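Local coordinates for protein DNA polymerase (Pyrobaculum calidifontis, PDB 5MDN) that probably catalyses template-directed DNA synthesis, adding nucleotides from deoxyribonucleoside triphosphates to a growing DNA strand and releasing diphosphate, as a family B DNA polymerase, at residues M1-T9 against R20-V31; M117-C128 against I352-L362. All coordinates share one frame; numbering follows the deposited sequence.

Interaction 1. Residues M1-T9 against R20-V31. With MG (magnesium ion), chain C.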
loop_
_atom_site.group_PDB
_atom_site.type_symbol
_atom_site.label_atom_id
_atom_site.label_comp_id
_atom_site.label_asym_id
_atom_site.label_seq_id
_atom_site.Cartn_x
_atom_site.Cartn_y
_atom_site.Cartn_z
ATOM N N MET A 1 29.329 11.770 13.467
ATOM C CA MET A 1 29.032 10.444 12.936
ATOM C C MET A 1 27.934 10.504 11.867
ATOM O O MET A 1 27.182 11.477 11.791
ATOM C CB MET A 1 28.627 9.492 14.068
ATOM C CG MET A 1 27.341 9.878 14.793
ATOM S SD MET A 1 26.808 8.638 15.994
ATOM C CE MET A 1 26.242 7.339 14.899
ATOM N N ARG A 2 27.851 9.455 11.050
ATOM C CA ARG A 2 26.800 9.276 10.055
ATOM C C ARG A 2 25.976 8.053 10.447
ATOM O O ARG A 2 26.532 7.033 10.862
ATOM C CB ARG A 2 27.420 9.137 8.653
ATOM C CG ARG A 2 28.510 8.073 8.593
ATOM C CD ARG A 2 29.199 7.961 7.238
ATOM N NE ARG A 2 29.939 6.704 7.125
ATOM C CZ ARG A 2 30.421 6.213 5.990
ATOM N NH1 ARG A 2 30.247 6.882 4.858
ATOM N NH2 ARG A 2 31.081 5.061 5.986
ATOM N N PHE A 3 24.648 8.154 10.329
ATOM C CA PHE A 3 23.782 7.343 11.182
ATOM C C PHE A 3 22.837 6.405 10.443
ATOM O O PHE A 3 22.739 5.236 10.827
ATOM C CB PHE A 3 22.967 8.249 12.118
ATOM C CG PHE A 3 22.054 7.489 13.023
ATOM C CD1 PHE A 3 22.533 6.413 13.752
ATOM C CD2 PHE A 3 20.724 7.840 13.149
ATOM C CE1 PHE A 3 21.703 5.700 14.582
ATOM C CE2 PHE A 3 19.889 7.134 13.983
ATOM C CZ PHE A 3 20.379 6.062 14.701
ATOM N N TRP A 4 22.085 6.886 9.441
ATOM C CA TRP A 4 21.119 6.042 8.729
ATOM C C TRP A 4 20.059 5.447 9.654
ATOM O O TRP A 4 20.277 4.374 10.229
ATOM C CB TRP A 4 21.827 4.903 7.990
ATOM C CG TRP A 4 20.901 4.067 7.155
ATOM C CD1 TRP A 4 20.186 2.977 7.573
ATOM C CD2 TRP A 4 20.591 4.241 5.772
ATOM N NE1 TRP A 4 19.448 2.467 6.536
ATOM C CE2 TRP A 4 19.679 3.224 5.418
ATOM C CE3 TRP A 4 20.994 5.154 4.796
ATOM C CZ2 TRP A 4 19.166 3.100 4.132
ATOM C CZ3 TRP A 4 20.482 5.029 3.522
ATOM C CH2 TRP A 4 19.574 4.014 3.202
ATOM N N PRO A 5 18.894 6.081 9.800
ATOM C CA PRO A 5 17.898 5.586 10.764
ATOM C C PRO A 5 17.061 4.451 10.184
ATOM O O PRO A 5 16.589 4.528 9.047
ATOM C CB PRO A 5 17.033 6.823 11.047
ATOM C CG PRO A 5 17.831 7.990 10.534
ATOM C CD PRO A 5 18.577 7.445 9.358
ATOM N N LEU A 6 16.888 3.390 10.974
ATOM C CA LEU A 6 15.969 2.298 10.659
ATOM C C LEU A 6 14.603 2.478 11.316
ATOM O O LEU A 6 13.571 2.420 10.640
ATOM C CB LEU A 6 16.572 0.957 11.093
ATOM C CG LEU A 6 17.372 0.146 10.074
ATOM C CD1 LEU A 6 18.081 -1.004 10.766
ATOM C CD2 LEU A 6 16.458 -0.378 8.977
ATOM N N ASP A 7 14.582 2.683 12.633
ATOM C CA ASP A 7 13.350 2.719 13.404
ATOM C C ASP A 7 13.449 3.809 14.461
ATOM O O ASP A 7 14.544 4.160 14.911
ATOM C CB ASP A 7 13.072 1.362 14.071
ATOM C CG ASP A 7 11.669 1.262 14.624
ATOM O OD1 ASP A 7 10.807 2.058 14.201
ATOM O OD2 ASP A 7 11.431 0.386 15.481
ATOM N N ALA A 8 12.295 4.351 14.847
ATOM C CA ALA A 8 12.220 5.382 15.871
ATOM C C ALA A 8 11.100 5.060 16.848
ATOM O O ALA A 8 10.019 4.624 16.444
ATOM C CB ALA A 8 11.992 6.762 15.248
ATOM N N THR A 9 11.364 5.287 18.136
ATOM C CA THR A 9 10.406 5.044 19.208
ATOM C C THR A 9 10.518 6.175 20.222
ATOM O O THR A 9 11.316 7.103 20.061
ATOM C CB THR A 9 10.644 3.691 19.900
ATOM O OG1 THR A 9 11.920 3.704 20.554
ATOM C CG2 THR A 9 10.595 2.538 18.903
ATOM N N ARG A 20 13.996 7.901 20.867
ATOM C CA ARG A 20 15.047 6.972 20.479
ATOM C C ARG A 20 15.009 6.744 18.973
ATOM O O ARG A 20 13.932 6.620 18.381
ATOM C CB ARG A 20 14.896 5.633 21.207
ATOM C CG ARG A 20 14.820 5.751 22.718
ATOM C CD ARG A 20 15.278 4.465 23.387
ATOM N NE ARG A 20 15.348 4.597 24.839
ATOM C CZ ARG A 20 14.366 4.255 25.667
ATOM N NH1 ARG A 20 13.235 3.756 25.187
ATOM N NH2 ARG A 20 14.513 4.412 26.975
ATOM N N VAL A 21 16.189 6.692 18.356
ATOM C CA VAL A 21 16.329 6.425 16.927
ATOM C C VAL A 21 17.380 5.337 16.753
ATOM O O VAL A 21 18.530 5.509 17.173
ATOM C CB VAL A 21 16.717 7.683 16.129
ATOM C CG1 VAL A 21 16.503 7.448 14.644
ATOM C CG2 VAL A 21 15.920 8.893 16.599
ATOM N N PHE A 22 16.988 4.222 16.140
ATOM C CA PHE A 22 17.875 3.090 15.910
ATOM C C PHE A 22 18.388 3.116 14.474
ATOM O O PHE A 22 17.628 3.387 13.540
ATOM C CB PHE A 22 17.150 1.768 16.181
ATOM C CG PHE A 22 16.542 1.674 17.557
ATOM C CD1 PHE A 22 15.298 2.225 17.822
ATOM C CD2 PHE A 22 17.215 1.032 18.584
ATOM C CE1 PHE A 22 14.736 2.140 19.083
ATOM C CE2 PHE A 22 16.659 0.945 19.848
ATOM C CZ PHE A 22 15.417 1.499 20.097
ATOM N N GLY A 23 19.670 2.824 14.300
ATOM C CA GLY A 23 20.263 2.914 12.983
ATOM C C GLY A 23 21.616 2.240 12.896
ATOM O O GLY A 23 21.991 1.448 13.761
ATOM N N VAL A 24 22.343 2.572 11.830
ATOM C CA VAL A 24 23.595 1.911 11.461
ATOM C C VAL A 24 24.657 2.983 11.252
ATOM O O VAL A 24 24.661 3.661 10.218
ATOM C CB VAL A 24 23.443 1.054 10.197
ATOM C CG1 VAL A 24 24.782 0.447 9.805
ATOM C CG2 VAL A 24 22.402 -0.036 10.412
ATOM N N ASP A 25 25.587 3.099 12.198
ATOM C CA ASP A 25 26.578 4.166 12.152
ATOM C C ASP A 25 27.516 3.989 10.954
ATOM O O ASP A 25 27.434 3.021 10.192
ATOM C CB ASP A 25 27.370 4.222 13.457
ATOM C CG ASP A 25 28.261 3.015 13.656
ATOM O OD1 ASP A 25 28.119 2.024 12.908
ATOM O OD2 ASP A 25 29.128 3.074 14.552
ATOM N N GLY A 26 28.423 4.955 10.792
ATOM C CA GLY A 26 29.365 4.933 9.687
ATOM C C GLY A 26 30.320 3.761 9.687
ATOM O O GLY A 26 30.847 3.405 8.627
ATOM N N GLU A 27 30.563 3.156 10.844
ATOM C CA GLU A 27 31.447 2.004 10.935
ATOM C C GLU A 27 30.695 0.679 10.852
ATOM O O GLU A 27 31.291 -0.377 11.090
ATOM C CB GLU A 27 32.271 2.076 12.224
ATOM C CG GLU A 27 33.067 3.372 12.351
ATOM C CD GLU A 27 34.030 3.358 13.522
ATOM O OE1 GLU A 27 34.846 2.416 13.608
ATOM O OE2 GLU A 27 33.982 4.295 14.347
ATOM N N GLY A 28 29.410 0.715 10.517
ATOM C CA GLY A 28 28.671 -0.499 10.225
ATOM C C GLY A 28 28.249 -1.312 11.427
ATOM O O GLY A 28 28.242 -2.547 11.361
ATOM N N ARG A 29 27.885 -0.657 12.527
ATOM C CA ARG A 29 27.383 -1.339 13.711
ATOM C C ARG A 29 26.103 -0.664 14.181
ATOM O O ARG A 29 25.937 0.552 14.050
ATOM C CB ARG A 29 28.414 -1.344 14.848
ATOM C CG ARG A 29 29.017 0.015 15.102
ATOM C CD ARG A 29 29.854 0.077 16.361
ATOM N NE ARG A 29 29.938 1.451 16.849
ATOM C CZ ARG A 29 29.961 1.791 18.133
ATOM N NH1 ARG A 29 29.913 0.856 19.072
ATOM N NH2 ARG A 29 30.037 3.071 18.477
ATOM N N ARG A 30 25.199 -1.468 14.735
ATOM C CA ARG A 30 23.859 -1.001 15.063
ATOM C C ARG A 30 23.890 -0.269 16.398
ATOM O O ARG A 30 24.302 -0.836 17.415
ATOM C CB ARG A 30 22.876 -2.170 15.110
ATOM C CG ARG A 30 22.418 -2.682 13.743
ATOM C CD ARG A 30 23.512 -3.472 13.025
ATOM N NE ARG A 30 23.100 -3.911 11.694
ATOM C CZ ARG A 30 23.672 -3.508 10.564
ATOM N NH1 ARG A 30 24.686 -2.656 10.603
ATOM N NH2 ARG A 30 23.233 -3.957 9.397
ATOM N N VAL A 31 23.449 0.989 16.398
ATOM C CA VAL A 31 23.476 1.845 17.576
ATOM C C VAL A 31 22.109 2.500 17.732
ATOM O O VAL A 31 21.223 2.349 16.892
ATOM C CB VAL A 31 24.580 2.923 17.504
ATOM C CG1 VAL A 31 25.946 2.282 17.301
ATOM C CG2 VAL A 31 24.279 3.914 16.391
HETATM MG MG MG C . 8.394 1.399 14.393
#
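F3 points the CE1-CZ corner of its ring at the G23 backbone, with valines at two points of its rim. CE2 meets V21 CG1 at 3.5 Å, and CE1 reaches V31 CG2, which lies near the ring plane, at 3.6 Å. With CG anti to the backbone N (chi1 180°), the phenyl group swings back to the neighbouring strand although its CB starts away from it. G23 leaves room for this: a CB there would run into the W4 carbonyl and the F3 ring. P5 CB adds to the same apolar patch by touching V21 CG1. D7, T9, R20 and F22 share the other face of the sheet; T9 OG1 sits at the edge of the F22 ring, 3.5 Å from CE1, the two side chains roughly perpendicular to each other. Strands 5-12 and 17-24 form an antiparallel beta hairpin broken by a classic beta bulge, where L6 and D7 both face F22 and their amides share F22 O, L6 N at 2.7 Å and D7 N at 3.3 Å. From within the bulge, D7 OD1 binds magnesium at 2.5 Å, a site completed by D363, while D7 OD2 accepts a hydrogen bond from G272 N. At the far end, the extended R2 chain carries NH2 to G26 O, 3.1 Å away, in the guanidinium plane and on a carbonyl lone pair. G26 belongs to the type I turn D25-G28, whose first residue, D25, forms a salt bridge with R29 just after the turn, and M1 CE rests against D25 CB.

Interaction 2. Residues M117-C128 against I352-L362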
loop_
_atom_site.group_PDB
_atom_site.type_symbol
_atom_site.label_atom_id
_atom_site.label_comp_id
_atom_site.label_asym_id
_atom_site.label_seq_id
_atom_site.Cartn_x
_atom_site.Cartn_y
_atom_site.Cartn_z
ATOM N N MET A 117 7.280 11.331 14.958
ATOM C CA MET A 117 7.308 11.988 13.654
ATOM C C MET A 117 7.525 13.490 13.797
ATOM O O MET A 117 8.205 14.105 12.968
ATOM C CB MET A 117 6.017 11.706 12.886
ATOM C CG MET A 117 5.883 10.281 12.378
ATOM S SD MET A 117 7.194 9.818 11.234
ATOM C CE MET A 117 6.970 11.043 9.948
ATOM N N ARG A 118 6.939 14.093 14.835
ATOM C CA ARG A 118 7.200 15.496 15.144
ATOM C C ARG A 118 8.693 15.750 15.318
ATOM O O ARG A 118 9.231 16.741 14.811
ATOM C CB ARG A 118 6.438 15.892 16.409
ATOM C CG ARG A 118 6.545 17.358 16.796
ATOM C CD ARG A 118 5.556 18.225 16.031
ATOM N NE ARG A 118 6.103 18.727 14.778
ATOM C CZ ARG A 118 5.424 19.479 13.921
ATOM N NH1 ARG A 118 4.169 19.816 14.185
ATOM N NH2 ARG A 118 5.997 19.895 12.800
ATOM N N TYR A 119 9.377 14.865 16.047
ATOM C CA TYR A 119 10.804 15.041 16.299
ATOM C C TYR A 119 11.609 15.000 15.005
ATOM O O TYR A 119 12.446 15.875 14.754
ATOM C CB TYR A 119 11.299 13.973 17.273
ATOM C CG TYR A 119 12.783 14.044 17.548
ATOM C CD1 TYR A 119 13.289 14.902 18.515
ATOM C CD2 TYR A 119 13.678 13.251 16.842
ATOM C CE1 TYR A 119 14.646 14.971 18.767
ATOM C CE2 TYR A 119 15.033 13.313 17.086
ATOM C CZ TYR A 119 15.513 14.174 18.051
ATOM O OH TYR A 119 16.865 14.238 18.296
ATOM N N MET A 120 11.379 13.981 14.174
ATOM C CA MET A 120 12.176 13.831 12.960
ATOM C C MET A 120 11.913 14.969 11.981
ATOM O O MET A 120 12.828 15.413 11.280
ATOM C CB MET A 120 11.907 12.473 12.311
ATOM C CG MET A 120 12.421 11.297 13.131
ATOM S SD MET A 120 12.363 9.715 12.265
ATOM C CE MET A 120 10.660 9.681 11.727
ATOM N N ILE A 121 10.666 15.440 11.908
ATOM C CA ILE A 121 10.353 16.590 11.063
ATOM C C ILE A 121 11.101 17.828 11.545
ATOM O O ILE A 121 11.773 18.514 10.765
ATOM C CB ILE A 121 8.833 16.830 11.018
ATOM C CG1 ILE A 121 8.152 15.779 10.139
ATOM C CG2 ILE A 121 8.520 18.235 10.520
ATOM C CD1 ILE A 121 6.640 15.855 10.157
ATOM N N ASP A 122 10.992 18.138 12.840
ATOM C CA ASP A 122 11.567 19.376 13.360
ATOM C C ASP A 122 13.090 19.347 13.330
ATOM O O ASP A 122 13.730 20.367 13.046
ATOM C CB ASP A 122 11.062 19.626 14.781
ATOM C CG ASP A 122 9.596 20.002 14.820
ATOM O OD1 ASP A 122 8.876 19.706 13.843
ATOM O OD2 ASP A 122 9.163 20.595 15.830
ATOM N N LYS A 123 13.692 18.198 13.620
ATOM C CA LYS A 123 15.144 18.073 13.639
ATOM C C LYS A 123 15.726 17.696 12.284
ATOM O O LYS A 123 16.953 17.646 12.145
ATOM C CB LYS A 123 15.571 17.044 14.690
ATOM C CG LYS A 123 15.053 17.347 16.085
ATOM C CD LYS A 123 15.639 18.643 16.619
ATOM C CE LYS A 123 14.996 19.038 17.937
ATOM N NZ LYS A 123 15.434 20.387 18.392
ATOM N N GLY A 124 14.885 17.440 11.286
ATOM C CA GLY A 124 15.371 17.070 9.972
ATOM C C GLY A 124 15.939 15.671 9.883
ATOM O O GLY A 124 16.806 15.415 9.043
ATOM N N VAL A 125 15.471 14.757 10.727
ATOM C CA VAL A 125 15.909 13.367 10.669
ATOM C C VAL A 125 15.153 12.673 9.544
ATOM O O VAL A 125 13.922 12.572 9.579
ATOM C CB VAL A 125 15.679 12.655 12.009
ATOM C CG1 VAL A 125 16.202 11.227 11.948
ATOM C CG2 VAL A 125 16.327 13.427 13.144
ATOM N N VAL A 126 15.886 12.190 8.551
ATOM C CA VAL A 126 15.304 11.517 7.394
ATOM C C VAL A 126 15.599 10.026 7.517
ATOM O O VAL A 126 16.771 9.636 7.610
ATOM C CB VAL A 126 15.842 12.092 6.070
ATOM C CG1 VAL A 126 15.226 13.458 5.805
ATOM C CG2 VAL A 126 17.364 12.208 6.097
ATOM N N PRO A 127 14.584 9.165 7.552
ATOM C CA PRO A 127 14.841 7.726 7.662
ATOM C C PRO A 127 15.400 7.166 6.365
ATOM O O PRO A 127 15.152 7.689 5.276
ATOM C CB PRO A 127 13.460 7.140 7.977
ATOM C CG PRO A 127 12.498 8.117 7.404
ATOM C CD PRO A 127 13.145 9.474 7.480
ATOM N N CYS A 128 16.167 6.083 6.499
ATOM C CA CYS A 128 16.786 5.415 5.356
ATOM C C CYS A 128 17.627 6.392 4.539
ATOM O O CYS A 128 17.579 6.417 3.308
ATOM C CB CYS A 128 15.736 4.729 4.482
ATOM S SG CYS A 128 14.785 3.446 5.314
ATOM N N ILE A 352 12.915 1.515 0.428
ATOM C CA ILE A 352 13.917 2.264 1.184
ATOM C C ILE A 352 14.030 3.687 0.653
ATOM O O ILE A 352 14.112 4.650 1.426
ATOM C CB ILE A 352 15.269 1.530 1.153
ATOM C CG1 ILE A 352 15.189 0.236 1.968
ATOM C CG2 ILE A 352 16.383 2.423 1.675
ATOM C CD1 ILE A 352 16.451 -0.594 1.929
ATOM N N GLN A 353 14.025 3.845 -0.673
ATOM C CA GLN A 353 14.085 5.183 -1.252
ATOM C C GLN A 353 12.777 5.932 -1.037
ATOM O O GLN A 353 12.784 7.135 -0.750
ATOM C CB GLN A 353 14.422 5.099 -2.740
ATOM C CG GLN A 353 15.764 4.450 -3.035
ATOM C CD GLN A 353 16.916 5.176 -2.370
ATOM O OE1 GLN A 353 16.951 6.405 -2.330
ATOM N NE2 GLN A 353 17.869 4.415 -1.844
ATOM N N LEU A 354 11.645 5.237 -1.169
ATOM C CA LEU A 354 10.359 5.854 -0.872
ATOM C C LEU A 354 10.237 6.234 0.597
ATOM O O LEU A 354 9.357 7.026 0.951
ATOM C CB LEU A 354 9.218 4.912 -1.272
ATOM C CG LEU A 354 7.812 5.517 -1.336
ATOM C CD1 LEU A 354 7.768 6.644 -2.359
ATOM C CD2 LEU A 354 6.770 4.457 -1.655
ATOM N N SER A 355 11.082 5.667 1.464
ATOM C CA SER A 355 11.106 6.060 2.870
ATOM C C SER A 355 11.926 7.329 3.087
ATOM O O SER A 355 11.556 8.174 3.909
ATOM C CB SER A 355 11.651 4.917 3.725
ATOM O OG SER A 355 11.813 5.328 5.070
ATOM N N SER A 356 13.045 7.472 2.369
ATOM C CA SER A 356 13.862 8.673 2.513
ATOM C C SER A 356 13.195 9.867 1.843
ATOM O O SER A 356 13.277 10.996 2.344
ATOM C CB SER A 356 15.259 8.435 1.938
ATOM O OG SER A 356 15.199 8.120 0.558
ATOM N N VAL A 357 12.520 9.636 0.715
ATOM C CA VAL A 357 11.489 10.563 0.276
ATOM C C VAL A 357 10.260 10.384 1.165
ATOM O O VAL A 357 10.117 9.383 1.876
ATOM C CB VAL A 357 11.156 10.339 -1.210
ATOM C CG1 VAL A 357 10.366 11.509 -1.774
ATOM C CG2 VAL A 357 12.435 10.117 -2.009
ATOM N N SER A 358 9.397 11.402 1.177
ATOM C CA SER A 358 8.173 11.390 1.979
ATOM C C SER A 358 8.480 11.438 3.474
ATOM O O SER A 358 7.886 12.236 4.206
ATOM C CB SER A 358 7.312 10.167 1.639
ATOM O OG SER A 358 7.681 9.050 2.428
ATOM N N GLY A 359 9.396 10.593 3.940
ATOM C CA GLY A 359 9.935 10.692 5.279
ATOM C C GLY A 359 9.358 9.754 6.315
ATOM O O GLY A 359 9.662 9.917 7.502
ATOM N N LEU A 360 8.547 8.773 5.914
ATOM C CA LEU A 360 8.055 7.801 6.879
ATOM C C LEU A 360 9.073 6.681 7.093
ATOM O O LEU A 360 9.838 6.342 6.184
ATOM C CB LEU A 360 6.727 7.208 6.414
ATOM C CG LEU A 360 5.499 8.117 6.474
ATOM C CD1 LEU A 360 4.311 7.452 5.793
ATOM C CD2 LEU A 360 5.162 8.472 7.914
ATOM N N PRO A 361 9.109 6.096 8.290
ATOM C CA PRO A 361 10.013 4.964 8.528
ATOM C C PRO A 361 9.644 3.758 7.675
ATOM O O PRO A 361 8.541 3.656 7.128
ATOM C CB PRO A 361 9.835 4.668 10.025
ATOM C CG PRO A 361 9.226 5.909 10.598
ATOM C CD PRO A 361 8.393 6.500 9.510
ATOM N N LEU A 362 10.605 2.838 7.555
ATOM C CA LEU A 362 10.469 1.728 6.619
ATOM C C LEU A 362 9.293 0.825 6.973
ATOM O O LEU A 362 8.657 0.257 6.076
ATOM C CB LEU A 362 11.773 0.927 6.579
ATOM C CG LEU A 362 12.002 -0.050 5.426
ATOM C CD1 LEU A 362 11.559 0.563 4.109
ATOM C CD2 LEU A 362 13.473 -0.435 5.363
#
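P127 turns the CG corner of its ring toward two carbonyl oxygens, G359 O and L360 O, each 3.4 Å away, with S355 OG beside CG and CB. C128 lies along helix 326-356: CB packs on I352 CG2 at 3.7 Å, and SG, placed beside its own backbone N (chi1 -61°), comes between S355 and L362 CD2. P127 O makes a CA-H...O contact of 3.2 Å with S356 CA. On the other flank M117, bent at chi2 and chi3, brings CE to L360 CD2 at 3.7 Å and SD to P361 CD at 3.9 Å; M120 CE reaches P361 CG more loosely. Replacing M117 by an alanine removes SD and CE, which would probably leave L360 CD2 without its methyl neighbour and open a gap beside P361 CD.

Behind this shell, S356 OG donates to Q353 O, one turn back in its own helix. Helix 115-123 stops in a Schellman motif with G124 as C-prime, V125 N bonding to M120 O, and the chain then runs out to P127. Further out, W376 of helix 370-384 touches both M117 and L360, R503 of helix 495-512 meets S356, and V155 of strand 144-155 lies against V126.

Overall arrangement
Interaction 1 comes first in the chain and is complete before interaction 2 begins, yet their centres are about 13 Å apart, on the same side of the molecule's centre. They touch directly: P5 O and C128 N, 3.0 Å apart, probably form a hydrogen bond, and the W4 ring packs on I352 CG2. The hairpin of interaction 1 belongs to the mixed sheet that also holds strands 131-141 and 144-155, whereas interaction 2 joins helix 115-123 and the segment following it to the end of helix 326-356. The N-terminal sheet is thereby packed against the end of helix 326-356 and the residues that lead from it to D363. D7 and D363, about 3 Å apart between side chains, meet at one magnesium beside P361.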